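Local coordinates for secreted RxLR effector peptide protein (Phytophthora infestans, PDB 5L7S) that binds the host autophagy protein ATG8CL and stimulates autophagosome formation, so that the pathogen co-opts host autophagy, at residues E26-L31 with P44-W49; A64-D69 with T128-D133. All blocks are in the same frame, centred on the assembly; numbering follows the deposited sequence.

How the interactions relate
Interaction 1 (26-31 with 44-49) is a buried helix pairing inside the first WY-domain, whereas interaction 2 (64-69 with 128-133) is a surface contact between the second and third. Along the chain the first closes before the second opens, and their centres are about 19 Å apart. They meet through one packing contact, Trp49 CZ2 to Phe65 CE2 at 3.7 Å, between the N-terminal part of helix 44-60 and the residues just before helix 67-75. The centres of interactions 1 and 2 lie about 26 Å and 14 Å from the centre of the chain. Neither includes the C-terminal ATG8 interacting motif; both belong to the WY-domains, which are dispensable for binding ATG8CL.

Interaction 1: E26-L31 with P44-W49; sequences ELFGVL and PDFVQW
Phe28 and Trp49 both have CG anti to the backbone N (chi1 -168° in Phe28), and their rings meet between helices 24-30 and 44-60. The phenyl ring of Phe28 turns an edge to one indole face in a T-shaped stack: its centroid lies 5.1 Å from that of the six-membered ring of Trp49, with the planes at 61°. Its CD1 is the atom over that face, 3.8 Å from Trp49 CE2, while CB of Phe28 lies over the same face, near NE1, at 3.8 Å. Leu27 reaches the same indole at its edge, CD2 lying 3.9 Å from Trp49 CD1. The indole nitrogen itself donates to the carbonyl of Pro24, a bond that ties the ring to the start of the partner helix. Farther along, the two methyls of Leu31 touch Asp45, CD1 at the backbone O and CD2 at OD2, both 3.9 Å, a contact without a polar bond. Phe46 adds an edge approach, its CE1 4.5 Å from CE1 of Phe28. The segment axes run antiparallel at 174° and come no closer than 11.0 Å, a separation bridged by these large side chains. Leu33, Leu73 and Leu74 also touch Phe28, so the aromatic pair packs in a hydrophobic core to which helix 67-75 of the WY-domain 2 region also contributes, consistent with the helical WY fold of RxLR effectors.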
loop_
_atom_site.group_PDB
_atom_site.type_symbol
_atom_site.label_atom_id
_atom_site.label_comp_id
_atom_site.label_asym_id
_atom_site.label_seq_id
_atom_site.Cartn_x
_atom_site.Cartn_y
_atom_site.Cartn_z
ATOM N N GLU A 26 -3.957 24.405 -2.773
ATOM C CA GLU A 26 -5.042 25.192 -3.390
ATOM C C GLU A 26 -4.783 25.426 -4.877
ATOM O O GLU A 26 -5.688 25.265 -5.698
ATOM C CB GLU A 26 -5.222 26.552 -2.704
ATOM C CG GLU A 26 -5.625 26.504 -1.234
ATOM C CD GLU A 26 -5.541 27.861 -0.535
ATOM O OE1 GLU A 26 -6.259 28.044 0.470
ATOM O OE2 GLU A 26 -4.760 28.745 -0.966
ATOM N N LEU A 27 -3.552 25.806 -5.218
ATOM C CA LEU A 27 -3.178 26.043 -6.617
ATOM C C LEU A 27 -3.213 24.760 -7.445
ATOM O O LEU A 27 -3.629 24.783 -8.599
ATOM C CB LEU A 27 -1.792 26.699 -6.729
ATOM C CG LEU A 27 -1.392 27.129 -8.154
ATOM C CD1 LEU A 27 -2.299 28.240 -8.669
ATOM C CD2 LEU A 27 0.062 27.559 -8.238
ATOM N N PHE A 28 -2.763 23.653 -6.859
ATOM C CA PHE A 28 -2.817 22.343 -7.522
ATOM C C PHE A 28 -4.247 22.014 -7.984
ATOM O O PHE A 28 -4.453 21.565 -9.117
ATOM C CB PHE A 28 -2.284 21.254 -6.584
ATOM C CG PHE A 28 -2.035 19.937 -7.255
ATOM C CD1 PHE A 28 -0.849 19.710 -7.947
ATOM C CD2 PHE A 28 -2.976 18.912 -7.184
ATOM C CE1 PHE A 28 -0.609 18.488 -8.561
ATOM C CE2 PHE A 28 -2.744 17.691 -7.799
ATOM C CZ PHE A 28 -1.561 17.478 -8.489
ATOM N N GLY A 29 -5.217 22.272 -7.105
ATOM C CA GLY A 29 -6.638 22.136 -7.420
ATOM C C GLY A 29 -7.141 23.002 -8.568
ATOM O O GLY A 29 -7.717 22.478 -9.528
ATOM N N VAL A 30 -6.910 24.314 -8.493
ATOM C CA VAL A 30 -7.435 25.248 -9.510
ATOM C C VAL A 30 -6.729 25.126 -10.868
ATOM O O VAL A 30 -7.338 25.377 -11.908
ATOM C CB VAL A 30 -7.446 26.727 -9.035
ATOM C CG1 VAL A 30 -8.166 26.862 -7.694
ATOM C CG2 VAL A 30 -6.042 27.314 -8.971
ATOM N N LEU A 31 -5.455 24.737 -10.856
ATOM C CA LEU A 31 -4.741 24.394 -12.089
ATOM C C LEU A 31 -5.120 23.007 -12.620
ATOM O O LEU A 31 -4.695 22.648 -13.717
ATOM C CB LEU A 31 -3.221 24.463 -11.885
ATOM C CG LEU A 31 -2.586 25.815 -11.544
ATOM C CD1 LEU A 31 -1.075 25.667 -11.467
ATOM C CD2 LEU A 31 -2.957 26.885 -12.557
ATOM N N PRO A 44 3.367 22.698 -18.780
ATOM C CA PRO A 44 4.015 23.892 -18.226
ATOM C C PRO A 44 3.348 24.409 -16.947
ATOM O O PRO A 44 4.005 25.079 -16.152
ATOM C CB PRO A 44 3.884 24.918 -19.356
ATOM C CG PRO A 44 2.665 24.498 -20.098
ATOM C CD PRO A 44 2.667 22.999 -20.044
ATOM N N ASP A 45 2.060 24.105 -16.764
ATOM C CA ASP A 45 1.362 24.399 -15.509
ATOM C C ASP A 45 1.935 23.617 -14.331
ATOM O O ASP A 45 2.017 24.150 -13.224
ATOM C CB ASP A 45 -0.139 24.119 -15.628
ATOM C CG ASP A 45 -0.841 25.092 -16.551
ATOM O OD1 ASP A 45 -0.545 25.080 -17.767
ATOM O OD2 ASP A 45 -1.693 25.863 -16.059
ATOM N N PHE A 46 2.319 22.362 -14.567
ATOM C CA PHE A 46 2.958 21.548 -13.528
ATOM C C PHE A 46 4.356 22.066 -13.191
ATOM O O PHE A 46 4.689 22.235 -12.017
ATOM C CB PHE A 46 3.025 20.067 -13.928
ATOM C CG PHE A 46 3.558 19.170 -12.838
ATOM C CD1 PHE A 46 2.891 19.067 -11.620
ATOM C CD2 PHE A 46 4.731 18.442 -13.018
ATOM C CE1 PHE A 46 3.377 18.257 -10.608
ATOM C CE2 PHE A 46 5.220 17.626 -12.007
ATOM C CZ PHE A 46 4.543 17.534 -10.800
ATOM N N VAL A 47 5.160 22.330 -14.219
ATOM C CA VAL A 47 6.519 22.862 -14.026
ATOM C C VAL A 47 6.460 24.159 -13.210
ATOM O O VAL A 47 7.197 24.318 -12.238
ATOM C CB VAL A 47 7.257 23.102 -15.370
ATOM C CG1 VAL A 47 8.673 23.616 -15.126
ATOM C CG2 VAL A 47 7.288 21.825 -16.210
ATOM N N GLN A 48 5.563 25.061 -13.607
ATOM C CA GLN A 48 5.303 26.300 -12.863
ATOM C C GLN A 48 4.875 26.027 -11.418
ATOM O O GLN A 48 5.336 26.700 -10.494
ATOM C CB GLN A 48 4.245 27.162 -13.577
ATOM C CG GLN A 48 4.776 27.982 -14.749
ATOM C CD GLN A 48 5.506 29.245 -14.307
ATOM O OE1 GLN A 48 6.676 29.200 -13.920
ATOM N NE2 GLN A 48 4.819 30.381 -14.366
ATOM N N TRP A 49 3.998 25.043 -11.226
ATOM C CA TRP A 49 3.581 24.641 -9.880
ATOM C C TRP A 49 4.770 24.218 -9.012
ATOM O O TRP A 49 4.822 24.567 -7.835
ATOM C CB TRP A 49 2.523 23.526 -9.920
ATOM C CG TRP A 49 2.048 23.147 -8.562
ATOM C CD1 TRP A 49 1.179 23.839 -7.781
ATOM C CD2 TRP A 49 2.441 21.997 -7.807
ATOM N NE1 TRP A 49 0.996 23.194 -6.586
ATOM C CE2 TRP A 49 1.759 22.057 -6.574
ATOM C CE3 TRP A 49 3.303 20.920 -8.054
ATOM C CZ2 TRP A 49 1.908 21.081 -5.584
ATOM C CZ3 TRP A 49 3.451 19.945 -7.070
ATOM C CH2 TRP A 49 2.756 20.036 -5.848
#

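Interaction 2: A64-D69 with T128-D133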
loop_
_atom_site.group_PDB
_atom_site.type_symbol
_atom_site.label_atom_id
_atom_site.label_comp_id
_atom_site.label_asym_id
_atom_site.label_seq_id
_atom_site.Cartn_x
_atom_site.Cartn_y
_atom_site.Cartn_z
ATOM N N ALA A 64 6.128 23.491 5.868
ATOM C CA ALA A 64 5.007 24.258 5.284
ATOM C C ALA A 64 4.333 23.538 4.106
ATOM O O ALA A 64 3.132 23.702 3.886
ATOM C CB ALA A 64 5.466 25.647 4.850
ATOM N N PHE A 65 5.120 22.772 3.345
ATOM C CA PHE A 65 4.601 21.852 2.329
ATOM C C PHE A 65 5.622 20.732 2.080
ATOM O O PHE A 65 6.494 20.840 1.210
ATOM C CB PHE A 65 4.266 22.607 1.042
ATOM C CG PHE A 65 3.405 21.828 0.086
ATOM C CD1 PHE A 65 2.130 21.408 0.460
ATOM C CD2 PHE A 65 3.853 21.532 -1.196
ATOM C CE1 PHE A 65 1.328 20.697 -0.419
ATOM C CE2 PHE A 65 3.051 20.826 -2.081
ATOM C CZ PHE A 65 1.787 20.406 -1.692
ATOM N N SER A 66 5.504 19.667 2.875
ATOM C CA SER A 66 6.528 18.618 2.980
ATOM C C SER A 66 6.695 17.750 1.738
ATOM O O SER A 66 5.922 17.840 0.788
ATOM C CB SER A 66 6.225 17.704 4.175
ATOM O OG SER A 66 5.139 16.832 3.898
ATOM N N ASP A 67 7.734 16.917 1.770
ATOM C CA ASP A 67 7.931 15.864 0.775
ATOM C C ASP A 67 6.722 14.936 0.732
ATOM O O ASP A 67 6.232 14.605 -0.349
ATOM C CB ASP A 67 9.193 15.039 1.080
ATOM C CG ASP A 67 10.482 15.777 0.745
ATOM O OD1 ASP A 67 10.435 16.968 0.384
ATOM O OD2 ASP A 67 11.561 15.162 0.841
ATOM N N LEU A 68 6.241 14.535 1.908
ATOM C CA LEU A 68 5.091 13.637 1.999
ATOM C C LEU A 68 3.790 14.297 1.532
ATOM O O LEU A 68 3.007 13.659 0.817
ATOM C CB LEU A 68 4.943 13.078 3.418
ATOM C CG LEU A 68 6.106 12.218 3.934
ATOM C CD1 LEU A 68 5.731 11.613 5.280
ATOM C CD2 LEU A 68 6.507 11.123 2.950
ATOM N N ASP A 69 3.574 15.561 1.915
ATOM C CA ASP A 69 2.470 16.369 1.363
ATOM C C ASP A 69 2.484 16.292 -0.163
ATOM O O ASP A 69 1.451 16.018 -0.787
ATOM C CB ASP A 69 2.574 17.852 1.773
ATOM C CG ASP A 69 2.259 18.103 3.246
ATOM O OD1 ASP A 69 1.569 17.282 3.889
ATOM O OD2 ASP A 69 2.708 19.151 3.760
ATOM N N THR A 128 4.524 8.193 10.958
ATOM C CA THR A 128 5.636 9.024 10.497
ATOM C C THR A 128 5.651 9.012 8.966
ATOM O O THR A 128 5.757 10.061 8.338
ATOM C CB THR A 128 6.994 8.510 11.024
ATOM O OG1 THR A 128 6.978 8.485 12.455
ATOM C CG2 THR A 128 8.148 9.397 10.544
ATOM N N LEU A 129 5.518 7.817 8.388
ATOM C CA LEU A 129 5.478 7.630 6.931
ATOM C C LEU A 129 4.149 8.018 6.271
ATOM O O LEU A 129 4.063 8.063 5.041
ATOM C CB LEU A 129 5.789 6.174 6.585
ATOM C CG LEU A 129 7.159 5.646 7.008
ATOM C CD1 LEU A 129 7.226 4.146 6.768
ATOM C CD2 LEU A 129 8.273 6.364 6.262
ATOM N N ARG A 130 3.118 8.266 7.084
ATOM C CA ARG A 130 1.799 8.709 6.625
ATOM C C ARG A 130 1.161 7.718 5.651
ATOM O O ARG A 130 0.547 8.105 4.658
ATOM C CB ARG A 130 1.869 10.124 6.038
ATOM C CG ARG A 130 1.909 11.215 7.091
ATOM C CD ARG A 130 2.107 12.576 6.455
ATOM N NE ARG A 130 1.090 12.862 5.444
ATOM C CZ ARG A 130 1.113 13.907 4.619
ATOM N NH1 ARG A 130 2.096 14.803 4.673
ATOM N NH2 ARG A 130 0.133 14.061 3.732
ATOM N N LEU A 131 1.291 6.432 5.965
ATOM C CA LEU A 131 0.804 5.373 5.082
ATOM C C LEU A 131 -0.718 5.270 5.029
ATOM O O LEU A 131 -1.249 4.715 4.068
ATOM C CB LEU A 131 1.427 4.024 5.450
ATOM C CG LEU A 131 2.907 3.902 5.078
ATOM C CD1 LEU A 131 3.531 2.683 5.735
ATOM C CD2 LEU A 131 3.099 3.850 3.565
ATOM N N LYS A 132 -1.418 5.811 6.029
ATOM C CA LYS A 132 -2.884 5.954 5.962
ATOM C C LYS A 132 -3.349 6.762 4.744
ATOM O O LYS A 132 -4.378 6.447 4.145
ATOM C CB LYS A 132 -3.436 6.581 7.244
ATOM C CG LYS A 132 -3.434 5.629 8.425
ATOM C CD LYS A 132 -3.787 6.337 9.722
ATOM C CE LYS A 132 -3.805 5.361 10.890
ATOM N NZ LYS A 132 -3.626 6.046 12.198
ATOM N N ASP A 133 -2.568 7.775 4.366
ATOM C CA ASP A 133 -2.872 8.612 3.195
ATOM C C ASP A 133 -2.656 7.913 1.840
ATOM O O ASP A 133 -3.036 8.459 0.805
ATOM C CB ASP A 133 -2.054 9.915 3.233
ATOM C CG ASP A 133 -2.330 10.760 4.477
ATOM O OD1 ASP A 133 -3.465 10.726 5.002
ATOM O OD2 ASP A 133 -1.403 11.465 4.928
#
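Asp69 and Arg130 form the salt bridge across this contact, with NH1 donating to OD1 at 2.7 Å. The bond is bent, 142° at the hydrogen, and NH1 approaches from above the carboxylate plane; the two flat groups are turned 59° apart. Within its own segment Arg130 also grips Asp133 side-on, NE and NH2 both donating to OD2, which lies in the guanidinium plane 2.9 Å from NE. A bend at chi3 sets NE off the extended line of the arginine chain. The guanidinium thus links two carboxylates in one network, which probably offsets their negative charge and restrains the rotation of the guanidinium.

Hydrogen bonds at the helix start hold the acidic partner. Ser66 is the N-cap of helix 67-75 and completes a capping box: Asp69 N donates to Ser66 OG at 2.8 Å, nearly straight at 174°, and Ser66 N returns a bond to Asp69 OD2 at 3.0 Å. One carboxylate oxygen therefore serves the cap and the other the arginine, joining the helix start in the WY-domain 2 region to the turn after helix 122-128 in the WY-domain 3 region. Arg130 leaves helical geometry there with positive phi.

Van der Waals contacts of Leu68 lie beside the charges. Leu68 and Arg130 run alongside each other in opposing senses, CB of Leu68 reaching 3.6 Å from NH1 and its CD1 3.9 Å from Arg130 CD. The same methyl approaches the carbonyl oxygens of Thr128 and Leu129; the latter oxygen accepts a hydrogen bond from Tyr72 of helix 67-75, and Met143 of helix 142-155 touches both Leu68 and Leu129.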